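Local coordinates for protein phosphoethanolamine N-methyltransferase 1 (Haemonchus contortus, PDB 4KRG) that transfers a methyl group from S-adenosylmethionine to the amine of phosphoethanolamine, probably as the first methylation on the route to phosphocholine in this parasitic nematode, at residues A[132-135]-A[136-140]; A[143-146]-A[147-150]; A[186-189]-A[190-193]; A[253-257]-A[258-262]. All coordinates share one frame; numbering follows the deposited sequence.

Interaction 1 of 4, residues A[132-135]-A[136-140]; sequences MYLS and DREVI. With OPE (phosphoric acid mono-(2-amino-ethyl) ester), chain C; SAH (S-adenosyl-L-homocysteine), chain D.
The carboxylate of Glu138 is met from above its plane by the backbone N-H of Ser135: Ser135 N lies 2.9 Å from Glu138 OE1, 38° out of the carboxylate plane, in a nearly straight bond. The second flat group here is the ring of Tyr133, which borders both bound ligands. One of its faces carries CG of Met132, a selenomethionine, 3.7 Å above the plane and toward the rim. At the ring edge, the amine of phosphoethanolamine donates to the hydroxyl, with 3.1 Å between its N and Tyr133 OH, while C5' of S-adenosylhomocysteine approaches obliquely, 3.9 Å from Tyr133 CE2. Trp20 meets this ring edge-to-face. Ser135 is the N-cap of helix 136-149 and, with Glu138, forms a capping box: Ser135 OG takes the backbone N-H of Glu138 (N to OG 3.3 Å), and the carboxylate returns the bond to the backbone of Ser135. The torsions suit this exchange, since Ser135 OG sits between its own N and carbonyl carbon (chi1 65°), whereas Glu138 CG stands beside its own N (chi1 -68°) and the chain beyond it is extended, which brings OE1 to Ser135 N. OE1 has a second partner, a salt bridge to Arg13, whose charge would tend to keep the carboxylate ionised. The first turn is closed by Val139 N to Ser135 O at 2.9 Å, and beside it Leu134 CB packs on Val139 CG2 at 3.9 Å. The carboxylate of Asp136 has its partners elsewhere: OD2 bonds Ser257 OG and OD1 forms a salt bridge with Arg187.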
# COMPACT_ATOMS: atom_id res chain seq x y z
N MSE A 132 3.99 -12.78 6.01
CA MSE A 132 5.24 -13.22 5.42
C MSE A 132 5.78 -14.48 6.11
O MSE A 132 6.67 -15.14 5.58
CB MSE A 132 6.28 -12.10 5.53
CG MSE A 132 6.47 -11.66 6.96
SE MSE A 132 7.20 -9.86 7.16
CE MSE A 132 9.08 -10.25 6.82
N TYR A 133 5.24 -14.81 7.28
CA TYR A 133 5.63 -16.02 8.01
C TYR A 133 4.56 -17.11 7.92
O TYR A 133 4.59 -18.08 8.67
CB TYR A 133 5.96 -15.70 9.47
CG TYR A 133 7.05 -14.67 9.64
CD1 TYR A 133 8.35 -14.93 9.22
CD2 TYR A 133 6.79 -13.44 10.24
CE1 TYR A 133 9.35 -13.98 9.37
CE2 TYR A 133 7.80 -12.49 10.40
CZ TYR A 133 9.07 -12.77 9.96
OH TYR A 133 10.07 -11.84 10.10
N LEU A 134 3.62 -16.94 6.99
CA LEU A 134 2.59 -17.94 6.72
C LEU A 134 2.67 -18.40 5.26
O LEU A 134 3.14 -17.66 4.41
CB LEU A 134 1.20 -17.37 6.99
CG LEU A 134 0.89 -16.89 8.41
CD1 LEU A 134 -0.52 -16.35 8.51
CD2 LEU A 134 1.09 -18.01 9.39
N SER A 135 2.19 -19.61 4.97
CA SER A 135 2.12 -20.07 3.58
C SER A 135 0.96 -19.36 2.90
O SER A 135 0.13 -18.75 3.57
CB SER A 135 1.91 -21.57 3.50
OG SER A 135 0.64 -21.91 4.03
N ASP A 136 0.92 -19.42 1.57
CA ASP A 136 -0.17 -18.80 0.82
C ASP A 136 -1.54 -19.29 1.28
O ASP A 136 -2.47 -18.49 1.40
CB ASP A 136 -0.00 -19.07 -0.68
CG ASP A 136 1.00 -18.14 -1.33
OD1 ASP A 136 1.78 -17.49 -0.61
OD2 ASP A 136 1.01 -18.07 -2.58
N ARG A 137 -1.67 -20.58 1.54
CA ARG A 137 -2.97 -21.10 1.97
C ARG A 137 -3.33 -20.58 3.35
O ARG A 137 -4.48 -20.23 3.61
CB ARG A 137 -3.01 -22.63 1.95
CG ARG A 137 -4.43 -23.16 2.02
CD ARG A 137 -4.50 -24.68 1.92
NE ARG A 137 -5.89 -25.14 1.82
CZ ARG A 137 -6.46 -25.53 0.68
NH1 ARG A 137 -5.78 -25.52 -0.45
NH2 ARG A 137 -7.73 -25.92 0.68
N GLU A 138 -2.34 -20.52 4.24
CA GLU A 138 -2.54 -20.01 5.59
C GLU A 138 -2.92 -18.52 5.63
O GLU A 138 -3.73 -18.11 6.46
CB GLU A 138 -1.30 -20.26 6.45
CG GLU A 138 -1.07 -21.73 6.75
CD GLU A 138 0.33 -22.02 7.26
OE1 GLU A 138 1.21 -21.13 7.19
OE2 GLU A 138 0.56 -23.15 7.74
N VAL A 139 -2.32 -17.73 4.74
CA VAL A 139 -2.66 -16.31 4.63
C VAL A 139 -4.14 -16.16 4.33
O VAL A 139 -4.85 -15.38 4.97
CB VAL A 139 -1.83 -15.60 3.54
CG1 VAL A 139 -2.39 -14.22 3.24
CG2 VAL A 139 -0.37 -15.49 3.96
N ILE A 140 -4.62 -16.93 3.36
CA ILE A 140 -6.03 -16.89 2.97
C ILE A 140 -6.90 -17.35 4.13
O ILE A 140 -7.91 -16.71 4.46
CB ILE A 140 -6.28 -17.75 1.72
CG1 ILE A 140 -5.49 -17.18 0.53
CG2 ILE A 140 -7.76 -17.79 1.39
CD1 ILE A 140 -5.25 -18.17 -0.59
CA OPE C . 11.56 -7.86 9.65
CB OPE C . 11.17 -8.14 11.06
O1 OPE C . 13.72 -8.04 7.75
O2 OPE C . 11.63 -8.15 6.48
O3 OPE C . 12.83 -10.27 7.02
O4 OPE C . 11.69 -8.96 8.83
N OPE C . 10.02 -8.98 11.27
P OPE C . 12.48 -8.87 7.49
N SAH D . 4.58 -7.77 15.38
CA SAH D . 5.69 -7.50 16.31
CB SAH D . 6.79 -8.60 16.10
CG SAH D . 7.27 -8.72 14.65
SD SAH D . 8.37 -10.14 14.32
C SAH D . 6.24 -6.15 16.10
O SAH D . 6.26 -5.66 14.98
OXT SAH D . 6.94 -5.67 16.97
C5' SAH D . 7.27 -11.57 14.18
C4' SAH D . 6.51 -11.99 15.32
O4' SAH D . 5.40 -12.81 14.89
C3' SAH D . 7.32 -12.82 16.23
O3' SAH D . 6.98 -12.52 17.57
C2' SAH D . 6.92 -14.19 15.92
O2' SAH D . 7.10 -15.03 17.02
C1' SAH D . 5.49 -14.03 15.57
N9 SAH D . 4.95 -15.15 14.72
C8 SAH D . 5.36 -15.53 13.51
N7 SAH D . 4.50 -16.45 13.07
C5 SAH D . 3.56 -16.66 13.98
C6 SAH D . 2.44 -17.50 14.05
N6 SAH D . 2.12 -18.36 13.03
N1 SAH D . 1.67 -17.45 15.16
C2 SAH D . 1.95 -16.63 16.16
N3 SAH D . 3.01 -15.81 16.12
C4 SAH D . 3.83 -15.81 15.05

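Interaction 2 of 4, residues A[143-146]-A[147-150]; sequences LLNA and MRWL
Trp149 folds back over the preceding turn of its helix and lays one ring face on Asn145. Trp149 CB is 3.6 Å from Asn145 O. With CG beside the backbone N (chi1 -58°), the indole then passes over that same carbonyl, and Trp149 CG and CD2 are each 3.1 Å from Asn145 O, which stands 3.0 Å above the ring plane toward the rim. Farther out, Trp149 CE3 passes Ala146 CA. The six-membered ring of Trp149 reaches the Asn145 side chain, whose CB makes a CH-pi contact 3.9 Å from the ring centroid, 21° off the normal; Trp149 CZ2 is the atom nearest to it. The amide of Asn145 lies almost parallel to the indole, their planes 11° apart. At the ring edge and in its plane, Trp149 NE1 donates to a water, 2.8 Å from the water oxygen, and the same water gives a weak bond to Asn145 OD1, so one solvent molecule joins the two flat groups. Asn145 O, covered by the indole face, also accepts Trp149 N at 2.9 Å. The i to i+4 pattern runs on to Leu150 N, which bonds Ala146 O where the chain leaves the helix. The turn lies at the C-terminal end of helix 136-149: Leu143 and Ala146 rest on Ile156 of strand 154-161, Met147 packs against strands 200-202 and 208-218, Trp149 touches Leu115 and Met117, and Arg148 forms a salt bridge with Glu119.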
# COMPACT_ATOMS: atom_id res chain seq x y z
N LEU A 143 -7.08 -14.76 6.80
CA LEU A 143 -7.91 -13.61 6.44
C LEU A 143 -9.40 -13.92 6.49
O LEU A 143 -10.21 -13.04 6.79
CB LEU A 143 -7.52 -13.06 5.08
CG LEU A 143 -6.14 -12.39 5.04
CD1 LEU A 143 -5.72 -12.10 3.61
CD2 LEU A 143 -6.12 -11.12 5.87
N LEU A 144 -9.77 -15.16 6.18
CA LEU A 144 -11.16 -15.58 6.33
C LEU A 144 -11.54 -15.70 7.81
O LEU A 144 -12.69 -15.49 8.18
CB LEU A 144 -11.41 -16.90 5.58
CG LEU A 144 -11.39 -16.81 4.05
CD1 LEU A 144 -11.40 -18.19 3.41
CD2 LEU A 144 -12.57 -16.00 3.54
N ASN A 145 -10.57 -16.03 8.65
CA ASN A 145 -10.79 -16.07 10.10
C ASN A 145 -10.97 -14.68 10.68
O ASN A 145 -11.86 -14.44 11.49
CB ASN A 145 -9.64 -16.79 10.79
CG ASN A 145 -9.95 -18.24 11.09
OD1 ASN A 145 -11.09 -18.58 11.43
ND2 ASN A 145 -8.96 -19.10 10.95
N ALA A 146 -10.11 -13.75 10.27
CA ALA A 146 -10.23 -12.36 10.69
C ALA A 146 -11.60 -11.84 10.30
O ALA A 146 -12.25 -11.12 11.04
CB ALA A 146 -9.14 -11.52 10.04
N MSE A 147 -12.04 -12.23 9.11
CA MSE A 147 -13.34 -11.81 8.61
C MSE A 147 -14.46 -12.33 9.51
O MSE A 147 -15.42 -11.61 9.81
CB MSE A 147 -13.51 -12.32 7.19
CG MSE A 147 -14.81 -11.90 6.57
SE MSE A 147 -14.93 -10.02 6.09
CE MSE A 147 -14.44 -10.16 4.22
N ARG A 148 -14.34 -13.58 9.93
CA ARG A 148 -15.32 -14.18 10.84
C ARG A 148 -15.36 -13.47 12.19
O ARG A 148 -16.44 -13.24 12.74
CB ARG A 148 -14.97 -15.66 11.04
CG ARG A 148 -15.87 -16.40 12.01
CD ARG A 148 -15.34 -17.80 12.27
NE ARG A 148 -16.26 -18.58 13.10
CZ ARG A 148 -17.30 -19.26 12.63
NH1 ARG A 148 -17.57 -19.25 11.33
NH2 ARG A 148 -18.07 -19.95 13.46
N TRP A 149 -14.19 -13.11 12.71
CA TRP A 149 -14.05 -12.52 14.04
C TRP A 149 -14.44 -11.06 14.10
O TRP A 149 -14.85 -10.57 15.15
CB TRP A 149 -12.60 -12.64 14.49
CG TRP A 149 -12.10 -14.03 14.52
CD1 TRP A 149 -12.84 -15.17 14.65
CD2 TRP A 149 -10.73 -14.44 14.43
NE1 TRP A 149 -12.01 -16.27 14.65
CE2 TRP A 149 -10.71 -15.85 14.51
CE3 TRP A 149 -9.52 -13.75 14.28
CZ2 TRP A 149 -9.53 -16.58 14.45
CZ3 TRP A 149 -8.35 -14.48 14.23
CH2 TRP A 149 -8.36 -15.88 14.31
N LEU A 150 -14.30 -10.36 12.99
CA LEU A 150 -14.57 -8.93 12.97
C LEU A 150 -16.06 -8.62 13.02
O LEU A 150 -16.88 -9.31 12.40
CB LEU A 150 -13.95 -8.29 11.72
CG LEU A 150 -12.47 -7.93 11.82
CD1 LEU A 150 -11.94 -7.49 10.46
CD2 LEU A 150 -12.29 -6.82 12.83
O HOH W 1 -12.14 -19.02 14.67

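Interaction 3 of 4, residues A[186-189]-A[190-193]; sequences YRFS and SLYI. With OPE (phosphoric acid mono-(2-amino-ethyl) ester), chain C.
Among the polar side chains, Arg187 NH1 donates to Tyr192 OH over 3.1 Å. The hydroxyl lies in the guanidinium plane, and the ring of Tyr192 stands 82° from that plane, so the arginine meets the phenol end with its edge. An extended chain from CG to NE carries the guanidinium past the phenol, leaving Arg187 CD 3.6 Å from Tyr192 OH. NH1 also bonds the carbonyl of Met131, and NH2 holds both Leu134 O and the carboxylate of Asp136, so several acceptors fix this buried charge in rotation. Toward the substrate, Tyr186 OH donates to phosphate atom O3 of phosphoethanolamine, which sits at the ring edge and in its plane; at 2.5 Å between OH and O3 the bond is very short. Ser161, Ser166 and His176 also hydrogen-bond phosphoethanolamine. Backbone bonds start the helix: Leu191 N reaches Phe188 O at 3.0 Å, and Ser189 O receives weak bonds from Tyr192 N and Ile193 N. Apolar contact is made by Phe188 and Leu191, which run side by side in the same direction with Phe188 CB 3.9 Å from Leu191 CG, while Arg187 CB lies 3.8 Å from Tyr192 CE2. This first turn of helix 189-198 packs against both helix 249-271, through Leu191 and Phe188, and helix 332-345, through Ser189 and Ile193; Trp234 of strand 231-240 meets the Tyr192 ring.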
# COMPACT_ATOMS: atom_id res chain seq x y z
N TYR A 186 8.60 -13.19 1.00
CA TYR A 186 8.57 -11.78 0.61
C TYR A 186 7.74 -11.61 -0.65
O TYR A 186 8.25 -11.68 -1.77
CB TYR A 186 9.99 -11.24 0.41
CG TYR A 186 10.84 -11.38 1.65
CD1 TYR A 186 10.65 -10.56 2.74
CD2 TYR A 186 11.83 -12.35 1.72
CE1 TYR A 186 11.41 -10.69 3.88
CE2 TYR A 186 12.61 -12.49 2.86
CZ TYR A 186 12.39 -11.65 3.93
OH TYR A 186 13.16 -11.78 5.06
N ARG A 187 6.44 -11.40 -0.47
CA ARG A 187 5.51 -11.34 -1.59
C ARG A 187 5.48 -9.95 -2.21
O ARG A 187 5.94 -8.99 -1.61
CB ARG A 187 4.10 -11.73 -1.12
CG ARG A 187 4.03 -13.11 -0.48
CD ARG A 187 2.61 -13.53 -0.17
NE ARG A 187 2.55 -14.91 0.31
CZ ARG A 187 2.63 -15.26 1.59
NH1 ARG A 187 2.75 -14.33 2.52
NH2 ARG A 187 2.58 -16.54 1.93
N PHE A 188 4.93 -9.85 -3.42
CA PHE A 188 4.72 -8.55 -4.04
C PHE A 188 3.57 -7.84 -3.35
O PHE A 188 2.56 -8.46 -3.02
CB PHE A 188 4.36 -8.72 -5.52
CG PHE A 188 5.32 -9.56 -6.29
CD1 PHE A 188 6.68 -9.52 -6.03
CD2 PHE A 188 4.86 -10.40 -7.29
CE1 PHE A 188 7.57 -10.30 -6.75
CE2 PHE A 188 5.74 -11.17 -8.03
CZ PHE A 188 7.09 -11.13 -7.76
N SER A 189 3.72 -6.53 -3.15
CA SER A 189 2.69 -5.71 -2.51
C SER A 189 1.34 -5.83 -3.19
O SER A 189 0.30 -5.82 -2.54
CB SER A 189 3.10 -4.24 -2.51
OG SER A 189 3.52 -3.85 -3.81
N SER A 190 1.36 -5.96 -4.51
CA SER A 190 0.14 -6.04 -5.31
C SER A 190 -0.70 -7.27 -4.96
O SER A 190 -1.93 -7.24 -5.07
CB SER A 190 0.48 -6.03 -6.79
OG SER A 190 1.45 -7.01 -7.08
N LEU A 191 -0.04 -8.35 -4.54
CA LEU A 191 -0.73 -9.60 -4.23
C LEU A 191 -1.55 -9.49 -2.96
O LEU A 191 -2.63 -10.07 -2.84
CB LEU A 191 0.28 -10.73 -4.09
CG LEU A 191 1.14 -10.97 -5.33
CD1 LEU A 191 2.00 -12.20 -5.16
CD2 LEU A 191 0.25 -11.11 -6.54
N TYR A 192 -1.03 -8.75 -1.99
CA TYR A 192 -1.77 -8.55 -0.76
C TYR A 192 -3.01 -7.72 -1.06
O TYR A 192 -4.11 -8.10 -0.68
CB TYR A 192 -0.88 -7.88 0.28
CG TYR A 192 0.18 -8.79 0.87
CD1 TYR A 192 -0.18 -9.94 1.57
CD2 TYR A 192 1.53 -8.48 0.76
CE1 TYR A 192 0.78 -10.76 2.13
CE2 TYR A 192 2.49 -9.30 1.32
CZ TYR A 192 2.11 -10.44 2.00
OH TYR A 192 3.06 -11.26 2.55
N ILE A 193 -2.85 -6.61 -1.77
CA ILE A 193 -3.98 -5.75 -2.11
C ILE A 193 -5.06 -6.52 -2.88
O ILE A 193 -6.23 -6.46 -2.53
CB ILE A 193 -3.55 -4.52 -2.94
CG1 ILE A 193 -2.48 -3.71 -2.20
CG2 ILE A 193 -4.75 -3.64 -3.25
CD1 ILE A 193 -1.72 -2.74 -3.10
CA OPE C . 11.56 -7.86 9.65
CB OPE C . 11.17 -8.14 11.06
O1 OPE C . 13.72 -8.04 7.75
O2 OPE C . 11.63 -8.15 6.48
O3 OPE C . 12.83 -10.27 7.02
O4 OPE C . 11.69 -8.96 8.83
N OPE C . 10.02 -8.98 11.27
P OPE C . 12.48 -8.87 7.49

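Interaction 4 of 4, residues A[253-257]-A[258-262]; sequences LNLFS and QIWPA
Leu255 and Trp260 meet because in both residues CG stands opposite the carbonyl carbon (chi1 -63° and -66°): this lets the indole lie with one face against Leu255 CB. That atom sits over the centre of the six-membered ring, with Leu255 CB 3.7 Å from the Trp260 centroid in a CH-pi contact, and Leu255 CD1 covers Trp260 CZ2, also at 3.7 Å. The other branch turns elsewhere, with Leu255 CD2 touching Ile259 CB at 3.9 Å. Phe256, whose side chain runs at about a right angle to that of Trp260, offers its ring edge to CE3, the nearest pair being Phe256 CD1 and Trp260 CE3 at 4.2 Å. Leu255 and Trp260 are five residues apart, in keeping with the wider pi-type turn at 255-257. Trp260 N bonds Leu255 O at 2.9 Å, while Asn254 O accepts both Ile259 N in its carbonyl plane and Gln258 N from above that plane. Next comes Pro261, whose CG packs 3.4 Å from Phe256 O; the helix is kinked where Pro261 N has no bond to the turn before, and the axes of 253-257 and 258-262 are 26° apart. Along helix 249-271 the turn meets two others: Leu253 and Phe256 lie on helix 136-149, where Ser257 OG bonds Asp136, while Phe256, Trp260 and Pro261 pack on Leu191 of helix 189-198, whose Lys194 makes a cation-pi contact with the indole.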
# COMPACT_ATOMS: atom_id res chain seq x y z
N LEU A 253 -6.75 -19.35 -3.71
CA LEU A 253 -5.39 -19.87 -3.75
C LEU A 253 -4.82 -19.91 -5.16
O LEU A 253 -3.67 -19.54 -5.39
CB LEU A 253 -5.32 -21.25 -3.09
CG LEU A 253 -3.93 -21.82 -2.81
CD1 LEU A 253 -3.10 -20.88 -1.96
CD2 LEU A 253 -4.02 -23.19 -2.15
N ASN A 254 -5.63 -20.35 -6.11
CA ASN A 254 -5.22 -20.34 -7.51
C ASN A 254 -4.76 -18.96 -7.95
O ASN A 254 -3.73 -18.81 -8.60
CB ASN A 254 -6.36 -20.79 -8.41
CG ASN A 254 -6.00 -20.71 -9.88
OD1 ASN A 254 -4.90 -21.10 -10.28
ND2 ASN A 254 -6.92 -20.20 -10.69
N LEU A 255 -5.54 -17.95 -7.59
CA LEU A 255 -5.22 -16.59 -7.96
C LEU A 255 -3.97 -16.08 -7.25
O LEU A 255 -3.05 -15.56 -7.88
CB LEU A 255 -6.41 -15.68 -7.66
CG LEU A 255 -7.67 -16.00 -8.46
CD1 LEU A 255 -8.81 -15.14 -7.99
CD2 LEU A 255 -7.42 -15.77 -9.93
N PHE A 256 -3.94 -16.25 -5.94
CA PHE A 256 -2.90 -15.70 -5.09
C PHE A 256 -1.55 -16.36 -5.35
O PHE A 256 -0.51 -15.71 -5.31
CB PHE A 256 -3.32 -15.85 -3.62
CG PHE A 256 -2.46 -15.10 -2.63
CD1 PHE A 256 -2.21 -13.74 -2.77
CD2 PHE A 256 -1.95 -15.75 -1.52
CE1 PHE A 256 -1.44 -13.06 -1.83
CE2 PHE A 256 -1.18 -15.08 -0.58
CZ PHE A 256 -0.93 -13.73 -0.74
N SER A 257 -1.56 -17.66 -5.65
CA SER A 257 -0.33 -18.44 -5.78
C SER A 257 0.23 -18.51 -7.20
O SER A 257 1.45 -18.59 -7.38
CB SER A 257 -0.53 -19.87 -5.27
OG SER A 257 -0.49 -19.92 -3.85
N GLN A 258 -0.65 -18.50 -8.19
CA GLN A 258 -0.24 -18.71 -9.58
C GLN A 258 -0.60 -17.57 -10.55
O GLN A 258 0.29 -16.97 -11.15
CB GLN A 258 -0.78 -20.04 -10.10
CG GLN A 258 0.27 -21.14 -10.26
CD GLN A 258 0.87 -21.60 -8.93
OE1 GLN A 258 0.15 -22.02 -8.03
NE2 GLN A 258 2.19 -21.50 -8.82
N ILE A 259 -1.89 -17.30 -10.70
CA ILE A 259 -2.38 -16.33 -11.69
C ILE A 259 -1.81 -14.92 -11.51
O ILE A 259 -1.25 -14.33 -12.44
CB ILE A 259 -3.92 -16.24 -11.67
CG1 ILE A 259 -4.56 -17.61 -11.93
CG2 ILE A 259 -4.40 -15.21 -12.69
CD1 ILE A 259 -4.41 -18.13 -13.35
N TRP A 260 -1.99 -14.36 -10.31
CA TRP A 260 -1.54 -13.01 -10.02
C TRP A 260 -0.02 -12.80 -10.06
O TRP A 260 0.44 -11.82 -10.65
CB TRP A 260 -2.12 -12.51 -8.68
CG TRP A 260 -3.61 -12.35 -8.68
CD1 TRP A 260 -4.43 -12.22 -9.77
CD2 TRP A 260 -4.47 -12.31 -7.53
NE1 TRP A 260 -5.74 -12.09 -9.37
CE2 TRP A 260 -5.79 -12.14 -7.99
CE3 TRP A 260 -4.24 -12.39 -6.15
CZ2 TRP A 260 -6.88 -12.06 -7.13
CZ3 TRP A 260 -5.32 -12.30 -5.30
CH2 TRP A 260 -6.62 -12.14 -5.78
N PRO A 261 0.77 -13.69 -9.42
CA PRO A 261 2.22 -13.44 -9.49
C PRO A 261 2.73 -13.50 -10.93
O PRO A 261 3.71 -12.83 -11.27
CB PRO A 261 2.81 -14.60 -8.68
CG PRO A 261 1.71 -15.00 -7.75
CD PRO A 261 0.46 -14.84 -8.55
N ALA A 262 2.07 -14.29 -11.76
CA ALA A 262 2.40 -14.38 -13.17
C ALA A 262 2.08 -13.06 -13.87
O ALA A 262 2.91 -12.54 -14.62
CB ALA A 262 1.65 -15.52 -13.81

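In the fold
Followed from the N terminus, the four contacts come in series, none nesting in or crossing another, and each closes a local turn. Interaction 1 starts helix 136-149 after the loop from strand 122-126, and interaction 2 ends that helix, about 14 Å away between centres. Interaction 3 begins helix 189-198; it shares phosphoethanolamine with interaction 1, and Arg187 joins the two by reaching Leu134 and Asp136. Interaction 4, within helix 249-271, meets both: Ser257 bonds Asp136, and Phe256, Trp260 and Pro261 cover Leu191. Three helices are thereby tied together, two of them starting from loops that reach phosphoethanolamine, whereas interaction 2 touches neither 3 nor 4.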